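Long-range contacts in YghZ aldo-keto reductase (Escherichia coli, PDB 3N6Q), which probably reduces aldehydes and ketones to alcohols with a nicotinamide cofactor, as other TIM-barrel aldo-keto reductases do: residues 42-53 against 77-88; 223-231 against 280-288. All blocks are in the same frame, centred on the assembly; numbering follows the deposited sequence. Where two conformers were deposited one is given.

Interaction 1: residues 42-53 against 77-88. With MG (magnesium ion), chain J.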
loop_
_atom_site.group_PDB
_atom_site.type_symbol
_atom_site.label_atom_id
_atom_site.label_comp_id
_atom_site.label_asym_id
_atom_site.label_seq_id
_atom_site.Cartn_x
_atom_site.Cartn_y
_atom_site.Cartn_z
ATOM N N LEU B 42 10.336 -13.713 35.336
ATOM C CA LEU B 42 10.664 -12.588 34.484
ATOM C C LEU B 42 11.910 -11.828 34.981
ATOM O O LEU B 42 12.639 -11.207 34.182
ATOM C CB LEU B 42 9.457 -11.641 34.329
ATOM C CG LEU B 42 9.621 -10.554 33.295
ATOM C CD1 LEU B 42 9.331 -11.181 31.918
ATOM C CD2 LEU B 42 8.609 -9.431 33.563
ATOM N N GLU B 43 12.195 -11.894 36.284
ATOM C CA GLU B 43 13.427 -11.233 36.752
ATOM C C GLU B 43 14.679 -11.821 36.119
ATOM O O GLU B 43 15.609 -11.069 35.818
ATOM C CB GLU B 43 13.574 -11.237 38.283
ATOM C CG GLU B 43 12.696 -10.133 38.935
ATOM C CD GLU B 43 12.869 -8.733 38.293
ATOM O OE1 GLU B 43 13.989 -8.204 38.264
ATOM O OE2 GLU B 43 11.870 -8.130 37.843
ATOM N N SER B 44 14.693 -13.141 35.924
ATOM C CA SER B 44 15.824 -13.811 35.243
ATOM C C SER B 44 15.931 -13.369 33.808
ATOM O O SER B 44 17.028 -13.095 33.305
ATOM C CB SER B 44 15.634 -15.326 35.265
ATOM O OG SER B 44 15.561 -15.777 36.613
ATOM N N GLN B 45 14.791 -13.359 33.111
ATOM C CA GLN B 45 14.743 -12.815 31.743
ATOM C C GLN B 45 15.260 -11.368 31.658
ATOM O O GLN B 45 15.975 -10.984 30.733
ATOM C CB GLN B 45 13.300 -12.929 31.208
ATOM C CG GLN B 45 12.685 -14.316 31.284
ATOM C CD GLN B 45 11.282 -14.287 30.683
ATOM O OE1 GLN B 45 11.016 -13.486 29.778
ATOM N NE2 GLN B 45 10.394 -15.119 31.178
ATOM N N ARG B 46 14.864 -10.520 32.610
ATOM C CA ARG B 46 15.193 -9.124 32.535
ATOM C C ARG B 46 16.708 -8.951 32.611
ATOM O O ARG B 46 17.272 -8.110 31.912
ATOM C CB ARG B 46 14.566 -8.353 33.744
ATOM C CG ARG B 46 14.980 -6.888 33.732
ATOM C CD ARG B 46 14.509 -6.151 35.023
ATOM N NE ARG B 46 13.175 -6.575 35.424
ATOM C CZ ARG B 46 12.056 -6.086 34.917
ATOM N NH1 ARG B 46 12.100 -5.159 33.949
ATOM N NH2 ARG B 46 10.892 -6.535 35.400
ATOM N N ALA B 47 17.332 -9.722 33.478
ATOM C CA ALA B 47 18.797 -9.619 33.702
ATOM C C ALA B 47 19.565 -10.008 32.429
ATOM O O ALA B 47 20.580 -9.321 32.054
ATOM C CB ALA B 47 19.204 -10.498 34.839
ATOM N N ILE B 48 19.102 -11.088 31.786
ATOM C CA ILE B 48 19.620 -11.505 30.478
ATOM C C ILE B 48 19.521 -10.425 29.397
ATOM O O ILE B 48 20.531 -10.130 28.707
ATOM C CB ILE B 48 19.077 -12.878 29.995
ATOM C CG1 ILE B 48 19.327 -14.013 31.034
ATOM C CG2 ILE B 48 19.675 -13.175 28.576
ATOM C CD1 ILE B 48 18.402 -15.239 30.946
ATOM N N LEU B 49 18.334 -9.827 29.163
ATOM C CA LEU B 49 18.234 -8.800 28.113
ATOM C C LEU B 49 19.093 -7.605 28.394
ATOM O O LEU B 49 19.642 -6.942 27.452
ATOM C CB LEU B 49 16.763 -8.332 27.895
ATOM C CG LEU B 49 15.807 -9.487 27.515
ATOM C CD1 LEU B 49 14.360 -8.944 27.294
ATOM C CD2 LEU B 49 16.244 -10.139 26.180
ATOM N N ARG B 50 19.088 -7.186 29.664
ATOM C CA ARG B 50 19.826 -5.975 29.989
ATOM C C ARG B 50 21.324 -6.188 29.792
ATOM O O ARG B 50 22.010 -5.319 29.304
ATOM C CB ARG B 50 19.609 -5.574 31.458
ATOM C CG ARG B 50 18.202 -4.996 31.701
ATOM C CD ARG B 50 18.124 -4.544 33.175
ATOM N NE ARG B 50 16.880 -3.818 33.471
ATOM C CZ ARG B 50 16.662 -3.160 34.614
ATOM N NH1 ARG B 50 17.597 -3.161 35.571
ATOM N NH2 ARG B 50 15.489 -2.546 34.825
ATOM N N LYS B 51 21.788 -7.335 30.225
ATOM C CA LYS B 51 23.196 -7.675 30.038
ATOM C C LYS B 51 23.541 -7.768 28.559
ATOM O O LYS B 51 24.556 -7.154 28.112
ATOM C CB LYS B 51 23.551 -8.973 30.783
ATOM C CG LYS B 51 25.008 -9.501 30.534
ATOM C CD LYS B 51 26.034 -8.465 31.074
ATOM C CE LYS B 51 25.943 -8.376 32.589
ATOM N NZ LYS B 51 27.063 -7.582 33.198
ATOM N N ALA B 52 22.692 -8.474 27.779
ATOM C CA ALA B 52 22.906 -8.545 26.332
ATOM C C ALA B 52 23.125 -7.172 25.724
ATOM O O ALA B 52 24.134 -6.918 25.038
ATOM C CB ALA B 52 21.723 -9.264 25.636
ATOM N N PHE B 53 22.198 -6.256 25.987
ATOM C CA PHE B 53 22.256 -4.933 25.374
ATOM C C PHE B 53 23.454 -4.109 25.894
ATOM O O PHE B 53 24.079 -3.386 25.117
ATOM C CB PHE B 53 20.945 -4.190 25.612
ATOM C CG PHE B 53 20.803 -2.918 24.822
ATOM C CD1 PHE B 53 20.894 -2.930 23.425
ATOM C CD2 PHE B 53 20.597 -1.701 25.479
ATOM C CE1 PHE B 53 20.747 -1.745 22.664
ATOM C CE2 PHE B 53 20.401 -0.479 24.709
ATOM C CZ PHE B 53 20.479 -0.507 23.326
ATOM N N PHE B 77 9.075 -10.920 26.229
ATOM C CA PHE B 77 9.869 -9.907 25.568
ATOM C C PHE B 77 9.124 -8.600 25.374
ATOM O O PHE B 77 9.680 -7.497 25.580
ATOM C CB PHE B 77 10.382 -10.430 24.195
ATOM C CG PHE B 77 11.291 -9.476 23.480
ATOM C CD1 PHE B 77 12.642 -9.362 23.853
ATOM C CD2 PHE B 77 10.857 -8.829 22.328
ATOM C CE1 PHE B 77 13.526 -8.557 23.143
ATOM C CE2 PHE B 77 11.733 -8.020 21.604
ATOM C CZ PHE B 77 13.075 -7.878 22.026
ATOM N N GLY B 78 7.887 -8.670 24.897
ATOM C CA GLY B 78 7.144 -7.398 24.742
ATOM C C GLY B 78 7.018 -6.611 26.057
ATOM O O GLY B 78 7.094 -5.394 26.067
ATOM N N ARG B 79 6.804 -7.305 27.142
ATOM C CA ARG B 79 6.662 -6.620 28.452
ATOM C C ARG B 79 7.971 -5.948 28.827
ATOM O O ARG B 79 8.004 -4.803 29.334
ATOM C CB ARG B 79 6.369 -7.663 29.503
ATOM C CG ARG B 79 4.982 -8.293 29.391
ATOM C CD ARG B 79 4.732 -9.216 30.594
ATOM N NE ARG B 79 4.603 -8.448 31.850
ATOM C CZ ARG B 79 4.515 -8.991 33.069
ATOM N NH1 ARG B 79 4.523 -10.317 33.230
ATOM N NH2 ARG B 79 4.411 -8.204 34.138
ATOM N N LEU B 80 9.061 -6.700 28.665
ATOM C CA LEU B 80 10.387 -6.162 29.033
ATOM C C LEU B 80 10.798 -5.034 28.131
ATOM O O LEU B 80 11.445 -4.058 28.611
ATOM C CB LEU B 80 11.453 -7.266 29.108
ATOM C CG LEU B 80 11.166 -8.278 30.210
ATOM C CD1 LEU B 80 12.144 -9.459 30.046
ATOM C CD2 LEU B 80 11.359 -7.616 31.589
ATOM N N LEU B 81 10.395 -5.087 26.842
ATOM C CA LEU B 81 10.663 -3.985 25.914
ATOM C C LEU B 81 9.983 -2.719 26.409
ATOM O O LEU B 81 10.581 -1.626 26.390
ATOM C CB LEU B 81 10.143 -4.268 24.512
ATOM C CG LEU B 81 10.801 -5.094 23.422
ATOM C CD1 LEU B 81 10.088 -4.662 22.073
ATOM C CD2 LEU B 81 12.334 -4.791 23.402
ATOM N N ARG B 82 8.712 -2.854 26.803
ATOM C CA ARG B 82 7.960 -1.704 27.305
ATOM C C ARG B 82 8.547 -1.192 28.615
ATOM O O ARG B 82 8.613 0.016 28.828
ATOM C CB ARG B 82 6.453 -2.017 27.457
ATOM C CG ARG B 82 5.714 -2.028 26.127
ATOM C CD ARG B 82 4.200 -2.379 26.251
ATOM N NE ARG B 82 3.942 -3.586 27.037
ATOM C CZ ARG B 82 3.626 -4.768 26.514
ATOM N NH1 ARG B 82 3.495 -4.924 25.209
ATOM N NH2 ARG B 82 3.408 -5.787 27.304
ATOM N N GLU B 83 8.956 -2.090 29.508
ATOM C CA GLU B 83 9.445 -1.679 30.836
ATOM C C GLU B 83 10.846 -1.053 30.762
ATOM O O GLU B 83 11.085 0.038 31.323
ATOM C CB GLU B 83 9.440 -2.832 31.854
ATOM C CG GLU B 83 8.036 -3.156 32.481
ATOM C CD GLU B 83 8.101 -4.137 33.638
ATOM O OE1 GLU B 83 9.223 -4.561 33.965
ATOM O OE2 GLU B 83 7.043 -4.416 34.313
ATOM N N ASP B 84 11.749 -1.674 29.982
ATOM C CA ASP B 84 13.180 -1.318 30.047
ATOM C C ASP B 84 13.750 -0.737 28.753
ATOM O O ASP B 84 14.854 -0.162 28.769
ATOM C CB ASP B 84 13.991 -2.552 30.421
ATOM C CG ASP B 84 13.836 -2.953 31.883
ATOM O OD1 ASP B 84 13.372 -2.135 32.722
ATOM O OD2 ASP B 84 14.264 -4.078 32.203
ATOM N N PHE B 85 13.071 -0.964 27.622
ATOM C CA PHE B 85 13.654 -0.608 26.341
ATOM C C PHE B 85 12.800 0.366 25.540
ATOM O O PHE B 85 13.029 0.513 24.381
ATOM C CB PHE B 85 13.967 -1.868 25.491
ATOM C CG PHE B 85 15.034 -2.750 26.067
ATOM C CD1 PHE B 85 16.328 -2.700 25.544
ATOM C CD2 PHE B 85 14.721 -3.732 26.993
ATOM C CE1 PHE B 85 17.308 -3.545 26.032
ATOM C CE2 PHE B 85 15.672 -4.598 27.487
ATOM C CZ PHE B 85 16.996 -4.476 27.030
ATOM N N ALA B 86 11.902 1.105 26.184
ATOM C CA ALA B 86 11.085 2.100 25.471
ATOM C C ALA B 86 11.880 3.167 24.754
ATOM O O ALA B 86 11.457 3.655 23.708
ATOM C CB ALA B 86 10.053 2.750 26.421
ATOM N N ALA B 87 13.032 3.550 25.266
ATOM C CA ALA B 87 13.798 4.541 24.556
ATOM C C ALA B 87 14.774 3.901 23.557
ATOM O O ALA B 87 15.515 4.622 22.890
ATOM C CB ALA B 87 14.554 5.435 25.532
ATOM N N TYR B 88 14.819 2.566 23.502
ATOM C CA TYR B 88 15.946 1.920 22.780
ATOM C C TYR B 88 15.462 1.049 21.619
ATOM O O TYR B 88 16.271 0.312 21.042
ATOM C CB TYR B 88 16.746 1.001 23.706
ATOM C CG TYR B 88 17.475 1.736 24.832
ATOM C CD1 TYR B 88 18.379 2.769 24.551
ATOM C CD2 TYR B 88 17.282 1.347 26.154
ATOM C CE1 TYR B 88 19.043 3.453 25.599
ATOM C CE2 TYR B 88 17.943 2.014 27.211
ATOM C CZ TYR B 88 18.833 3.031 26.919
ATOM O OH TYR B 88 19.472 3.661 27.972
HETATM MG MG MG J . 6.930 -5.219 35.954
HETATM O O HOH W 1 14.985 -6.407 30.401
#
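Leu80 sits as a knob among Leu42, Gln45, Arg46 and Leu49, joining two successive outer helices of the TIM barrel whose segments 42-53 and 77-84 cross at -62°. Packing is tight on the barrel side: Leu80 CD1 meets Leu49 CD1 at 3.6 Å and Leu42 CD1 at 3.8 Å, and Leu49 also rests on Phe60 of strand 59-61. Farther along, Phe85 turns its ring edge toward the face of Phe53 in an offset edge-to-face pair, planes 69° apart, while Phe53 CE2 lies over one face of Tyr88. The outer side is charged and more open, with Glu43 and Glu83 exposed. Arg46, its CG anti to the backbone N (chi1 176°) and its chain bent at chi3, lays one guanidinium face on Leu80 CD2. NH1 and NH2 of Arg46 both grip Glu83 OE1, the two flat groups nearly coplanar, and Glu43 holds the same guanidinium at another part of its edge. A magnesium ion is modelled beside Glu83 OE2, at a doubtfully short distance. Buried Asp84 is shared by two arginines: Arg50 NH2 bonds Asp84 OD1 at 3.0 Å, while Arg46 NH1 (3.0 Å) and Arg50 NE (2.9 Å) reach Asp84 OD2 from opposite faces of the carboxylate.

Interaction 2: residues 223-231 against 280-288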
loop_
_atom_site.group_PDB
_atom_site.type_symbol
_atom_site.label_atom_id
_atom_site.label_comp_id
_atom_site.label_asym_id
_atom_site.label_seq_id
_atom_site.Cartn_x
_atom_site.Cartn_y
_atom_site.Cartn_z
ATOM N N THR B 223 22.060 -22.768 17.114
ATOM C CA THR B 223 22.725 -23.825 17.935
ATOM C C THR B 223 24.255 -23.922 17.665
ATOM O O THR B 223 24.770 -25.010 17.423
ATOM C CB THR B 223 22.171 -25.252 17.825
ATOM O OG1 THR B 223 22.103 -25.697 16.451
ATOM C CG2 THR B 223 20.756 -25.328 18.494
ATOM N N PRO B 224 24.924 -22.787 17.706
ATOM C CA PRO B 224 26.418 -22.788 17.476
ATOM C C PRO B 224 27.179 -23.559 18.550
ATOM O O PRO B 224 28.345 -23.942 18.316
ATOM C CB PRO B 224 26.779 -21.293 17.514
ATOM C CG PRO B 224 25.725 -20.679 18.570
ATOM C CD PRO B 224 24.421 -21.473 18.199
ATOM N N LEU B 225 26.536 -23.808 19.703
ATOM C CA LEU B 225 27.120 -24.671 20.755
ATOM C C LEU B 225 26.586 -26.088 20.796
ATOM O O LEU B 225 26.939 -26.852 21.719
ATOM C CB LEU B 225 27.037 -24.002 22.137
ATOM C CG LEU B 225 27.709 -22.628 22.266
ATOM C CD1 LEU B 225 27.553 -22.146 23.692
ATOM C CD2 LEU B 225 29.238 -22.726 21.916
ATOM N N ALA B 226 25.893 -26.497 19.719
ATOM C CA ALA B 226 25.414 -27.911 19.561
ATOM C C ALA B 226 24.670 -28.378 20.799
ATOM O O ALA B 226 24.879 -29.483 21.283
ATOM C CB ALA B 226 26.557 -28.864 19.160
ATOM N N GLN B 227 23.829 -27.479 21.330
ATOM C CA GLN B 227 23.025 -27.707 22.524
ATOM C C GLN B 227 23.779 -28.241 23.734
ATOM O O GLN B 227 23.318 -29.165 24.406
ATOM C CB GLN B 227 21.853 -28.628 22.183
ATOM C CG GLN B 227 20.946 -28.018 21.139
ATOM C CD GLN B 227 19.781 -28.939 20.805
ATOM O OE1 GLN B 227 18.790 -28.992 21.545
ATOM N NE2 GLN B 227 19.913 -29.691 19.710
ATOM N N GLY B 228 24.964 -27.694 23.983
ATOM C CA GLY B 228 25.742 -28.081 25.146
ATOM C C GLY B 228 26.837 -29.052 24.797
ATOM O O GLY B 228 27.751 -29.218 25.570
ATOM N N LEU B 229 26.787 -29.696 23.638
ATOM C CA LEU B 229 27.894 -30.610 23.321
ATOM C C LEU B 229 29.228 -29.844 23.229
ATOM O O LEU B 229 30.281 -30.391 23.515
ATOM C CB LEU B 229 27.652 -31.392 22.028
ATOM C CG LEU B 229 26.533 -32.429 22.143
ATOM C CD1 LEU B 229 26.368 -33.097 20.779
ATOM C CD2 LEU B 229 26.924 -33.450 23.185
ATOM N N LEU B 230 29.173 -28.581 22.860
ATOM C CA LEU B 230 30.437 -27.822 22.659
ATOM C C LEU B 230 30.694 -26.831 23.784
ATOM O O LEU B 230 31.133 -25.691 23.539
ATOM C CB LEU B 230 30.363 -27.091 21.307
ATOM C CG LEU B 230 30.352 -28.046 20.111
ATOM C CD1 LEU B 230 30.026 -27.324 18.803
ATOM C CD2 LEU B 230 31.747 -28.744 19.986
ATOM N N THR B 231 30.374 -27.248 25.004
ATOM C CA THR B 231 30.615 -26.449 26.207
ATOM C C THR B 231 31.327 -27.342 27.233
ATOM O O THR B 231 31.689 -28.482 26.939
ATOM C CB THR B 231 29.298 -25.923 26.864
ATOM O OG1 THR B 231 28.553 -27.042 27.376
ATOM C CG2 THR B 231 28.457 -25.086 25.901
ATOM N N SER B 280 37.707 -21.295 26.704
ATOM C CA SER B 280 36.852 -22.410 27.065
ATOM C C SER B 280 36.461 -23.135 25.789
ATOM O O SER B 280 36.530 -22.596 24.697
ATOM C CB SER B 280 35.542 -21.933 27.740
ATOM O OG SER B 280 34.838 -21.078 26.847
ATOM N N MET B 281 35.909 -24.314 25.951
ATOM C CA MET B 281 35.375 -25.020 24.801
ATOM C C MET B 281 34.312 -24.211 24.050
ATOM O O MET B 281 34.344 -24.138 22.816
ATOM C CB MET B 281 34.854 -26.401 25.197
ATOM C CG MET B 281 34.286 -27.164 24.022
ATOM S SD MET B 281 35.558 -27.634 22.831
ATOM C CE MET B 281 34.867 -27.064 21.277
ATOM N N ALA B 282 33.403 -23.566 24.778
ATOM C CA ALA B 282 32.330 -22.755 24.130
ATOM C C ALA B 282 32.936 -21.583 23.342
ATOM O O ALA B 282 32.525 -21.299 22.219
ATOM C CB ALA B 282 31.346 -22.225 25.214
ATOM N N GLN B 283 33.933 -20.911 23.922
ATOM C CA GLN B 283 34.537 -19.790 23.230
ATOM C C GLN B 283 35.203 -20.300 21.952
ATOM O O GLN B 283 35.037 -19.674 20.901
ATOM C CB GLN B 283 35.584 -19.071 24.096
ATOM C CG GLN B 283 34.924 -18.240 25.227
ATOM C CD GLN B 283 35.886 -17.873 26.322
ATOM O OE1 GLN B 283 36.970 -18.471 26.443
ATOM N NE2 GLN B 283 35.484 -16.910 27.165
ATOM N N MET B 284 35.937 -21.419 22.026
ATOM C CA MET B 284 36.587 -21.930 20.772
ATOM C C MET B 284 35.516 -22.273 19.687
ATOM O O MET B 284 35.714 -22.041 18.499
ATOM C CB MET B 284 37.444 -23.168 20.995
ATOM C CG MET B 284 38.189 -23.533 19.610
ATOM S SD MET B 284 39.328 -24.924 19.969
ATOM C CE MET B 284 38.170 -26.329 20.021
ATOM N N ALA B 285 34.435 -22.927 20.111
ATOM C CA ALA B 285 33.324 -23.277 19.202
ATOM C C ALA B 285 32.722 -22.033 18.480
ATOM O O ALA B 285 32.479 -22.057 17.259
ATOM C CB ALA B 285 32.198 -24.085 20.016
ATOM N N LEU B 286 32.519 -20.930 19.225
ATOM C CA LEU B 286 32.062 -19.689 18.669
ATOM C C LEU B 286 33.115 -18.996 17.790
ATOM O O LEU B 286 32.795 -18.481 16.720
ATOM C CB LEU B 286 31.603 -18.731 19.762
ATOM C CG LEU B 286 30.463 -19.291 20.623
ATOM C CD1 LEU B 286 30.160 -18.253 21.792
ATOM C CD2 LEU B 286 29.232 -19.619 19.741
ATOM N N SER B 287 34.369 -19.011 18.232
ATOM C CA SER B 287 35.432 -18.375 17.434
ATOM C C SER B 287 35.553 -19.086 16.093
ATOM O O SER B 287 35.758 -18.474 15.071
ATOM C CB SER B 287 36.769 -18.486 18.202
ATOM O OG SER B 287 36.734 -17.647 19.359
ATOM N N TRP B 288 35.418 -20.399 16.125
ATOM C CA TRP B 288 35.507 -21.193 14.907
ATOM C C TRP B 288 34.484 -20.818 13.863
ATOM O O TRP B 288 34.785 -20.693 12.696
ATOM C CB TRP B 288 35.446 -22.676 15.245
ATOM C CG TRP B 288 35.678 -23.563 14.045
ATOM C CD1 TRP B 288 36.878 -24.173 13.659
ATOM C CD2 TRP B 288 34.673 -24.021 13.124
ATOM N NE1 TRP B 288 36.650 -24.948 12.503
ATOM C CE2 TRP B 288 35.321 -24.839 12.149
ATOM C CE3 TRP B 288 33.292 -23.780 12.998
ATOM C CZ2 TRP B 288 34.613 -25.466 11.117
ATOM C CZ3 TRP B 288 32.599 -24.368 11.949
ATOM C CH2 TRP B 288 33.262 -25.199 11.005
HETATM O O HOH W 2 30.611 -24.285 16.672
#
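Leu225 O is gripped by two backbone amides, Leu230 N at 3.0 Å and Gly228 N at 3.1 Å, which reach it from opposite faces of its plane and curl residues 225-230 into a compact loop. That curl brings the side chains of Leu225 and Leu230 together against one helix face. The CD2 methyl of Leu225 does most of the touching: it lies 3.8 Å from Ala285 CB and also meets Ala282 CB and Leu286 CD2. CG of Leu225 stands anti to its carbonyl carbon (chi1 -57°); CD1 prolongs the chain, and the other branch, CD2, is the one turned onto the helix. Leu230 CB closes on Ala285 CB from the other arm of the loop, so this small alanine methyl is shared by both leucines. The loop follows strand 218-221 at the C-terminal ends of the barrel strands, where aldo-keto reductases hold their cofactor, and its position is consistent with the loop that lines the cofactor site in relatives. Helix 281-289 leads into the adjacent parallel strand 297-300, whose Val298 and Ile300 touch both Pro224 and Leu286; Pro224 CB lies 3.7 Å from Leu286 CD2. At the N-terminal end of the helix, where Ser280 and Gln283 form a capping box, Leu230 O receives a CH...O contact from Ala282 CA at 3.2 Å. At the Pro224 end the link is polar: one water donates to Pro224 O at 2.8 Å and to Ala285 O at 3.0 Å.

Interactions 1 and 2 follow one another along the chain, the first closing before the second opens, and their centres lie 25 Å apart, with nearest atoms about 13 Å apart. Both belong to the same barrel. Interaction 1 joins the helices that follow strands 24-31 and 59-61; interaction 2 joins the loop after strand 218-221 to the helix leading into strand 297-300. Because strand 297-300 pairs with both 218-221 and 24-31, the two contacts flank the place where the barrel closes. Helix 305-312 comes between them, touching helix 42-54 through Leu308 and Leu225, Ala282 and Leu286 through Gln307 and Asn311.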